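Local coordinates for protein acetyl-CoA acetyltransferase (Elizabethkingia anophelis NUHP1, PDB 6BN2) that probably catalyses the reversible thiolase condensation of two acetyl-CoA molecules into acetoacetyl-CoA and free CoA, at residues 9-13 / 110-116; 14-18 / 44-49; 72-76 / 87-91; 101-107 / 283-288. Where two conformers were deposited one is given. Residues are numbered along the deposited sequence.

Overall arrangement
Contacts 1 and 4, with centres about 11 Å apart, share helix 98-111 and touch directly: Val12 O lies 2.9 Å from Ile283 N, and Lys111 NZ 3.0 Å from Tyr286 OH. Contacts 1 and 2 share strand 12-24, their centres about 18 Å apart, and contact 2 meets contact 4 where Ile14 CD1 packs 3.8 Å from Ile283 CG1. Contact 3, about 19 Å from contact 4 between centres, is linked through the common sheet and because strand 89-93 leads on to helix 98-111. Contacts 1, 3 and 4 also meet the second subunit. Nearest catalysis is contact 4: the Asp288 side chain is about 11 Å from that of Cys386, a predicted active-site residue.

Contact 1. Residues 9-13 / 110-116; sequences MKEVF and VKAGDVE
Lys10, Lys111 and Val110 carry most of this contact, in which the first ordered residues cross the C-terminal end of a helix. Residues 9-11 are extended (psi 141 to 154°) and lead into strand 12-24; Lys10 CA lies 5.2 Å from Lys111 CA, and Val12 CA 6.7 Å from Val110 CA. Lys10 is an mttt rotamer: its long methylene chain passes Val110 O (CD to O 3.7 Å) and puts NZ 2.7 Å from Glu116 OE2, a salt bridge. One water joins Lys10 NZ to Glu116 OE1 (2.7 Å from each), which also hydrogen-bonds Ser268; another joins Lys10 N (2.8 Å) to Lys111 O (2.6 Å). Lys111 packs with its aliphatic part, CG 3.6 Å from both Lys10 O and Val12 CG2, while its ammonium goes to Tyr286. Val110 CG1 meets Val12 CG2 at 3.9 Å, two buried beta-branched side chains. The helix closes in a Schellman motif: Gly113 takes phi 90°, where a CB would strike the preceding carbonyl, and Gly113 N bonds Val110 O at 3.0 Å. Val12 pairs with Ile283 in the sheet and touches Leu266 of strand 258-268, while Asp114 bridges to Lys310 of the second subunit.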
# COMPACT_ATOMS: atom_id res chain seq x y z
N MET A 9 -2.49 -25.72 -7.76
CA MET A 9 -1.81 -24.47 -7.44
C MET A 9 -0.55 -24.73 -6.61
O MET A 9 -0.55 -25.61 -5.74
CB MET A 9 -2.76 -23.53 -6.67
CG MET A 9 -2.55 -22.05 -6.95
SD MET A 9 -3.28 -21.48 -8.51
CE MET A 9 -5.01 -21.83 -8.24
N LYS A 10 0.52 -23.97 -6.89
CA LYS A 10 1.77 -24.06 -6.14
C LYS A 10 1.53 -23.90 -4.65
O LYS A 10 0.75 -23.04 -4.22
CB LYS A 10 2.75 -22.97 -6.58
CG LYS A 10 3.56 -23.23 -7.80
CD LYS A 10 4.63 -22.18 -7.91
CE LYS A 10 5.34 -22.26 -9.24
NZ LYS A 10 6.53 -21.36 -9.27
N GLU A 11 2.25 -24.68 -3.85
CA GLU A 11 2.24 -24.45 -2.42
C GLU A 11 3.12 -23.26 -2.06
O GLU A 11 4.06 -22.91 -2.79
CB GLU A 11 2.74 -25.70 -1.68
CG GLU A 11 1.85 -26.91 -1.86
CD GLU A 11 2.52 -28.18 -1.35
OE1 GLU A 11 3.62 -28.52 -1.83
OE2 GLU A 11 1.94 -28.82 -0.45
N VAL A 12 2.80 -22.62 -0.94
CA VAL A 12 3.57 -21.50 -0.42
C VAL A 12 3.96 -21.82 1.00
O VAL A 12 3.10 -22.11 1.83
CB VAL A 12 2.76 -20.18 -0.45
CG1 VAL A 12 3.67 -19.01 -0.05
CG2 VAL A 12 2.17 -19.99 -1.84
N PHE A 13 5.26 -21.77 1.27
CA PHE A 13 5.79 -22.10 2.59
C PHE A 13 6.39 -20.88 3.25
O PHE A 13 6.91 -19.98 2.59
CB PHE A 13 6.86 -23.17 2.46
CG PHE A 13 6.32 -24.48 2.01
CD1 PHE A 13 5.85 -25.40 2.94
CD2 PHE A 13 6.24 -24.78 0.66
CE1 PHE A 13 5.33 -26.61 2.53
CE2 PHE A 13 5.72 -25.99 0.24
CZ PHE A 13 5.26 -26.91 1.18
N VAL A 110 3.53 -15.83 -5.33
CA VAL A 110 4.11 -17.17 -5.50
C VAL A 110 3.16 -18.07 -6.28
O VAL A 110 3.56 -18.75 -7.23
CB VAL A 110 4.47 -17.79 -4.13
CG1 VAL A 110 5.03 -19.23 -4.32
CG2 VAL A 110 5.51 -16.94 -3.40
N LYS A 111 1.87 -18.09 -5.89
CA LYS A 111 0.92 -18.97 -6.56
C LYS A 111 0.72 -18.59 -8.02
O LYS A 111 0.45 -19.46 -8.86
CB LYS A 111 -0.42 -18.95 -5.81
CG LYS A 111 -0.34 -19.61 -4.46
CD LYS A 111 -1.53 -19.32 -3.57
CE LYS A 111 -2.80 -19.97 -4.06
NZ LYS A 111 -3.87 -19.83 -3.00
N ALA A 112 0.83 -17.30 -8.34
CA ALA A 112 0.67 -16.82 -9.71
C ALA A 112 1.87 -17.15 -10.58
O ALA A 112 1.82 -16.88 -11.79
CB ALA A 112 0.42 -15.31 -9.72
N GLY A 113 2.93 -17.69 -10.00
CA GLY A 113 4.11 -18.10 -10.72
C GLY A 113 5.18 -17.05 -10.88
O GLY A 113 6.17 -17.29 -11.58
N ASP A 114 5.02 -15.89 -10.25
CA ASP A 114 5.87 -14.75 -10.58
C ASP A 114 7.12 -14.66 -9.73
O ASP A 114 8.13 -14.11 -10.21
CB ASP A 114 5.08 -13.45 -10.42
CG ASP A 114 4.00 -13.33 -11.45
OD1 ASP A 114 4.32 -13.50 -12.64
OD2 ASP A 114 2.84 -13.08 -11.06
N VAL A 115 7.10 -15.17 -8.50
CA VAL A 115 8.29 -15.15 -7.65
C VAL A 115 8.43 -16.50 -6.96
O VAL A 115 7.44 -17.20 -6.72
CB VAL A 115 8.25 -14.03 -6.59
CG1 VAL A 115 8.16 -12.63 -7.27
CG2 VAL A 115 7.09 -14.27 -5.63
N GLU A 116 9.68 -16.84 -6.62
CA GLU A 116 9.99 -18.04 -5.85
C GLU A 116 10.35 -17.73 -4.40
O GLU A 116 10.29 -18.64 -3.57
CB GLU A 116 11.16 -18.79 -6.49
CG GLU A 116 10.91 -19.18 -7.95
CD GLU A 116 9.89 -20.29 -8.08
OE1 GLU A 116 10.10 -21.40 -7.50
OE2 GLU A 116 8.89 -20.06 -8.78
O HOH W 1 6.03 -19.06 -8.30
O HOH W 2 8.26 -23.25 -8.33
O HOH W 3 0.43 -22.10 -8.96

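Contact 2. Residues 14-18 / 44-49; sequences IVSAV and GALDKI
Strand 14-18 runs across the last turns of helix 34-48, the short axes 7.2 Å apart at closest approach and their N-to-C directions 135° apart. The strand is extended except at Val15, where psi falls to -17°; Val15 points sideways and reaches Ile49, while Ser16 faces Ala45, after which Ala17 points away and Val18 toward the helix. Ser16 and Ala45 set the register, CA to CA 5.5 Å. The helix is regular through Gly44-Lys48 (Lys48 N to Gly44 O 3.1 Å), then tightens so that Ile49 N bonds Leu46 O at 3.2 Å. Ser16, in the conformer given, is a p rotamer and donates from OG to Ala45 O at 2.9 Å. Further along the strand, Val18 CG2 fits 3.5 Å from Ala45 N and 4.0 Å from Ala45 CB. Gly44 and Ala45 are small enough to admit it; a CB on Gly44 would be tight against Val18 CG2. Lys48 lends methylenes, CG 3.7 Å from Val18 CG1, and sends its ammonium to Glu204. Ile49 lays CG2 3.4 Å from Val15 O and CD1 3.8 Å from Val15 CG2. This is helix-on-sheet packing within the thiolase N-terminal domain. Chemically, the serine suits a gap left by the helix ending: Ala45 O is 4.0 Å from Ile49 N, so a strand hydroxyl supplies a donor amid otherwise apolar packing.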
# COMPACT_ATOMS: atom_id res chain seq x y z
N ILE A 14 6.30 -20.84 4.58
CA ILE A 14 6.95 -19.82 5.39
C ILE A 14 8.24 -20.43 5.90
O ILE A 14 8.20 -21.43 6.64
CB ILE A 14 6.06 -19.37 6.56
CG1 ILE A 14 4.77 -18.74 6.03
CG2 ILE A 14 6.82 -18.38 7.45
CD1 ILE A 14 3.69 -18.62 7.11
N VAL A 15 9.38 -19.87 5.49
CA VAL A 15 10.67 -20.45 5.86
C VAL A 15 11.33 -19.68 7.01
O VAL A 15 12.25 -20.22 7.64
CB VAL A 15 11.63 -20.57 4.65
CG1 VAL A 15 11.12 -21.64 3.68
CG2 VAL A 15 11.83 -19.23 3.94
N SER A 16 10.90 -18.45 7.28
CA SER A 16 11.36 -17.76 8.48
C SER A 16 10.31 -16.72 8.84
O SER A 16 9.53 -16.28 8.00
CB SER A 16 12.73 -17.11 8.27
OG SER A 16 12.65 -16.10 7.29
N ALA A 17 10.30 -16.34 10.12
CA ALA A 17 9.27 -15.44 10.64
C ALA A 17 9.76 -14.83 11.94
O ALA A 17 10.03 -15.56 12.90
CB ALA A 17 7.96 -16.21 10.87
N VAL A 18 9.92 -13.50 11.97
CA VAL A 18 10.45 -12.84 13.17
C VAL A 18 9.72 -11.53 13.40
O VAL A 18 8.98 -11.03 12.55
CB VAL A 18 11.97 -12.57 13.08
CG1 VAL A 18 12.76 -13.83 12.78
CG2 VAL A 18 12.24 -11.48 11.99
N GLY A 44 16.48 -9.71 10.29
CA GLY A 44 16.35 -10.84 11.21
C GLY A 44 15.78 -12.07 10.54
O GLY A 44 16.25 -13.19 10.79
N ALA A 45 14.80 -11.88 9.65
CA ALA A 45 14.20 -13.02 8.96
C ALA A 45 15.20 -13.67 8.01
O ALA A 45 15.26 -14.90 7.92
CB ALA A 45 12.95 -12.57 8.20
N LEU A 46 16.01 -12.86 7.32
CA LEU A 46 17.05 -13.43 6.46
C LEU A 46 18.11 -14.15 7.28
O LEU A 46 18.56 -15.25 6.91
CB LEU A 46 17.72 -12.34 5.63
CG LEU A 46 16.80 -11.57 4.69
CD1 LEU A 46 17.58 -10.42 4.02
CD2 LEU A 46 16.20 -12.50 3.66
N ASP A 47 18.52 -13.55 8.39
CA ASP A 47 19.60 -14.10 9.21
C ASP A 47 19.23 -15.45 9.81
O ASP A 47 20.12 -16.29 10.01
CB ASP A 47 19.98 -13.10 10.31
CG ASP A 47 20.84 -11.93 9.81
OD1 ASP A 47 21.37 -11.98 8.68
OD2 ASP A 47 21.00 -10.95 10.58
N LYS A 48 17.95 -15.67 10.14
CA LYS A 48 17.53 -16.93 10.75
C LYS A 48 17.84 -18.12 9.87
O LYS A 48 18.07 -19.23 10.38
CB LYS A 48 16.03 -16.92 11.05
CG LYS A 48 15.61 -16.08 12.24
CD LYS A 48 15.91 -16.78 13.57
CE LYS A 48 15.44 -15.93 14.75
NZ LYS A 48 15.79 -16.57 16.07
N ILE A 49 17.80 -17.94 8.55
CA ILE A 49 18.02 -19.02 7.60
C ILE A 49 19.27 -18.80 6.76
O ILE A 49 19.47 -19.50 5.76
CB ILE A 49 16.78 -19.22 6.71
CG1 ILE A 49 16.33 -17.88 6.11
CG2 ILE A 49 15.64 -19.80 7.54
CD1 ILE A 49 15.25 -18.02 5.04

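Contact 3. Residues 72-76 / 87-91; sequences APAKQ and TPTTA
Ala72, the N-cap residue of helix 73-80, has left-handed backbone angles (phi 52°, psi 66°) that turn the chain into the helix, and its O accepts from Gln76 N at 3.1 Å. Pro73 follows in the first turn, where its missing amide hydrogen costs no helical bond. Ala74 points at the strand, its CA 5.2 Å from Ala91 CA. Its methyl CB sits 3.4 Å from Thr90 O, 3.9 Å from Thr89 CB and 4.2 Å from Ala91 CB; small residues on both sides allow this close approach. Lys75 lies with its CA 5.4 Å from Thr89 CA. Starting sideways, its tppt side chain curls back over Thr89 (CE to OG1 3.4 Å) so that NZ donates to Thr87 O at 2.8 Å, giving a buried ammonium a carbonyl partner. Thr89, a p rotamer, puts OG1 3.2 Å from Lys75 N, but the angle is too poor for a hydrogen bond. The contact packs helix against strand within a beta-alpha-beta unit: helix 73-80 connects the parallel neighbours 59-62 and 89-93. Thr90 pairs with Val59 and Met61, Pro73 rests on Thr35 of helix 34-48, and Ala91 joins an antiparallel ladder with the second subunit, continuing the sheet across the interface.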
# COMPACT_ATOMS: atom_id res chain seq x y z
N ALA A 72 9.23 6.12 -0.56
CA ALA A 72 9.30 4.66 -0.68
C ALA A 72 9.66 3.99 0.64
O ALA A 72 10.73 3.39 0.76
CB ALA A 72 10.31 4.27 -1.77
N PRO A 73 8.78 4.07 1.64
CA PRO A 73 9.10 3.44 2.94
C PRO A 73 9.48 1.98 2.82
O PRO A 73 10.37 1.53 3.56
CB PRO A 73 7.82 3.64 3.76
CG PRO A 73 6.83 4.31 2.87
CD PRO A 73 7.50 4.79 1.64
N ALA A 74 8.85 1.20 1.94
CA ALA A 74 9.24 -0.21 1.87
C ALA A 74 10.64 -0.38 1.29
O ALA A 74 11.35 -1.32 1.67
CB ALA A 74 8.20 -1.02 1.08
N LYS A 75 11.07 0.52 0.40
CA LYS A 75 12.46 0.46 -0.07
C LYS A 75 13.43 0.78 1.05
O LYS A 75 14.49 0.15 1.17
CB LYS A 75 12.67 1.46 -1.21
CG LYS A 75 14.10 1.44 -1.80
CD LYS A 75 14.40 0.18 -2.58
CE LYS A 75 13.44 0.04 -3.77
NZ LYS A 75 13.89 -0.99 -4.76
N GLN A 76 13.11 1.80 1.85
CA GLN A 76 14.00 2.14 2.96
C GLN A 76 14.19 0.96 3.90
O GLN A 76 15.31 0.70 4.36
CB GLN A 76 13.43 3.33 3.73
CG GLN A 76 13.39 4.64 2.93
CD GLN A 76 12.82 5.74 3.78
OE1 GLN A 76 13.44 6.13 4.78
NE2 GLN A 76 11.62 6.22 3.42
N THR A 87 16.23 -5.17 -5.59
CA THR A 87 15.03 -5.74 -4.99
C THR A 87 13.83 -4.81 -5.13
O THR A 87 13.83 -3.73 -4.52
CB THR A 87 15.25 -6.02 -3.51
OG1 THR A 87 16.52 -6.67 -3.33
CG2 THR A 87 14.13 -6.91 -2.95
N PRO A 88 12.78 -5.19 -5.85
CA PRO A 88 11.53 -4.39 -5.84
C PRO A 88 10.89 -4.37 -4.46
O PRO A 88 10.99 -5.33 -3.69
CB PRO A 88 10.63 -5.12 -6.85
CG PRO A 88 11.62 -5.84 -7.76
CD PRO A 88 12.70 -6.32 -6.80
N THR A 89 10.17 -3.28 -4.17
CA THR A 89 9.51 -3.14 -2.86
C THR A 89 8.21 -2.37 -2.98
O THR A 89 8.11 -1.44 -3.79
CB THR A 89 10.41 -2.40 -1.84
OG1 THR A 89 10.63 -1.06 -2.30
CG2 THR A 89 11.78 -3.07 -1.67
N THR A 90 7.23 -2.70 -2.13
CA THR A 90 5.92 -2.04 -2.11
C THR A 90 5.39 -1.96 -0.68
O THR A 90 5.52 -2.91 0.09
CB THR A 90 4.90 -2.80 -3.00
OG1 THR A 90 5.31 -2.71 -4.38
CG2 THR A 90 3.47 -2.23 -2.87
N ALA A 91 4.77 -0.84 -0.32
CA ALA A 91 4.11 -0.70 0.98
C ALA A 91 2.61 -0.85 0.82
O ALA A 91 2.02 -0.32 -0.14
CB ALA A 91 4.44 0.66 1.63

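Contact 4. Residues 101-107 / 283-288; sequences KAVMMAA and IVSYAD
A classic beta bulge at Val284 and Ser285, both facing Val396, sets this contact apart: Val284 adopts psi -48°, and the usual facing of the strand shifts by one, so Ile283, Tyr286 and Asp288 all point toward the helix. Helix 101-107 passes the strand at a signed angle of -123°, axes 9.4 Å apart at closest approach; CA atoms pair Lys101 with Asp288 (8.4 Å), Met104 with Tyr286 (6.8 Å) and Ala107 with Ile283 (7.9 Å). Met104, an mtp rotamer, is long and flexible enough to fill the gap: CG is 3.7 Å from Tyr286 CB and CE 3.5 Å from Asp288 OD1. The little Ala107 leaves room for larger partners, its CB 4.2 Å from Ile283 CD1 and 4.1 Å from Tyr286 CE2, while Val103 CG1 meets Ile283 CD1 at 4.0 Å. Such burial belongs to the layered thiolase fold, whose central layer of helices, helix 98-111 among them, lies between the two sheets; Ala106, on another side, packs on Ile118 and Ala120 of strand 117-125. At the helix segment's N-terminal end, Lys101 (tptt) reaches with NZ to Asp288 OD2 at 2.7 Å, a salt bridge and hydrogen bond that gives the buried lysine's charge a partner. Asp288 OD1 bonds Ser393, and Lys101 also bridges to Asp58 of the second subunit. Tyr286 directs its hydroxyl to Lys111 and to Asp114 of the second subunit.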
# COMPACT_ATOMS: atom_id res chain seq x y z
N LYS A 101 -2.35 -8.66 5.05
CA LYS A 101 -2.60 -8.50 3.62
C LYS A 101 -1.30 -8.57 2.83
O LYS A 101 -1.26 -9.12 1.73
CB LYS A 101 -3.33 -7.18 3.37
CG LYS A 101 -3.78 -6.96 1.91
CD LYS A 101 -4.74 -8.06 1.43
CE LYS A 101 -5.33 -7.68 0.05
NZ LYS A 101 -6.31 -8.73 -0.40
N ALA A 102 -0.22 -8.02 3.39
CA ALA A 102 1.09 -8.14 2.74
C ALA A 102 1.47 -9.61 2.55
O ALA A 102 1.94 -10.00 1.47
CB ALA A 102 2.17 -7.43 3.58
N VAL A 103 1.30 -10.42 3.59
CA VAL A 103 1.62 -11.85 3.49
C VAL A 103 0.72 -12.54 2.46
O VAL A 103 1.19 -13.36 1.67
CB VAL A 103 1.50 -12.52 4.87
CG1 VAL A 103 1.58 -14.05 4.73
CG2 VAL A 103 2.59 -11.99 5.81
N MET A 104 -0.58 -12.22 2.46
CA MET A 104 -1.50 -12.82 1.50
C MET A 104 -1.14 -12.45 0.07
O MET A 104 -1.12 -13.31 -0.82
CB MET A 104 -2.93 -12.38 1.84
CG MET A 104 -3.39 -12.91 3.19
SD MET A 104 -4.87 -12.04 3.80
CE MET A 104 -6.00 -12.20 2.42
N MET A 105 -0.87 -11.17 -0.19
CA MET A 105 -0.48 -10.72 -1.52
C MET A 105 0.82 -11.39 -1.96
O MET A 105 0.99 -11.73 -3.13
CB MET A 105 -0.32 -9.20 -1.54
CG MET A 105 -1.63 -8.45 -1.37
SD MET A 105 -1.37 -6.70 -1.04
CE MET A 105 -2.39 -5.97 -2.36
N ALA A 106 1.75 -11.56 -1.03
CA ALA A 106 2.99 -12.23 -1.36
C ALA A 106 2.75 -13.69 -1.72
O ALA A 106 3.36 -14.22 -2.66
CB ALA A 106 3.98 -12.10 -0.20
N ALA A 107 1.86 -14.36 -0.97
CA ALA A 107 1.51 -15.73 -1.31
C ALA A 107 0.89 -15.81 -2.70
O ALA A 107 1.17 -16.74 -3.47
CB ALA A 107 0.57 -16.30 -0.23
N ILE A 283 1.33 -22.16 4.15
CA ILE A 283 0.12 -21.34 4.09
C ILE A 283 -0.96 -22.17 3.40
O ILE A 283 -0.78 -22.59 2.25
CB ILE A 283 0.37 -20.02 3.35
CG1 ILE A 283 1.32 -19.14 4.17
CG2 ILE A 283 -0.96 -19.28 3.11
CD1 ILE A 283 1.78 -17.85 3.44
N VAL A 284 -2.06 -22.43 4.10
CA VAL A 284 -3.10 -23.29 3.55
C VAL A 284 -4.11 -22.49 2.73
O VAL A 284 -4.45 -22.88 1.61
CB VAL A 284 -3.79 -24.07 4.68
CG1 VAL A 284 -4.92 -24.92 4.12
CG2 VAL A 284 -2.77 -24.93 5.44
N SER A 285 -4.58 -21.38 3.30
CA SER A 285 -5.59 -20.54 2.68
C SER A 285 -5.63 -19.20 3.39
O SER A 285 -5.02 -19.01 4.45
CB SER A 285 -6.97 -21.19 2.72
OG SER A 285 -7.38 -21.29 4.09
N TYR A 286 -6.38 -18.27 2.80
CA TYR A 286 -6.51 -16.94 3.38
C TYR A 286 -7.73 -16.29 2.75
O TYR A 286 -8.23 -16.75 1.71
CB TYR A 286 -5.25 -16.06 3.14
CG TYR A 286 -4.76 -16.25 1.73
CD1 TYR A 286 -5.36 -15.56 0.68
CD2 TYR A 286 -3.76 -17.16 1.43
CE1 TYR A 286 -4.98 -15.78 -0.63
CE2 TYR A 286 -3.36 -17.39 0.12
CZ TYR A 286 -3.98 -16.69 -0.89
OH TYR A 286 -3.62 -16.93 -2.21
N ALA A 287 -8.21 -15.22 3.38
CA ALA A 287 -9.40 -14.55 2.86
C ALA A 287 -9.53 -13.17 3.48
O ALA A 287 -9.07 -12.94 4.61
CB ALA A 287 -10.68 -15.35 3.15
N ASP A 288 -10.18 -12.29 2.75
CA ASP A 288 -10.64 -11.01 3.26
C ASP A 288 -12.16 -11.03 3.35
O ASP A 288 -12.84 -11.69 2.55
CB ASP A 288 -10.23 -9.85 2.35
CG ASP A 288 -8.73 -9.73 2.17
OD1 ASP A 288 -8.04 -9.52 3.18
OD2 ASP A 288 -8.24 -9.90 1.03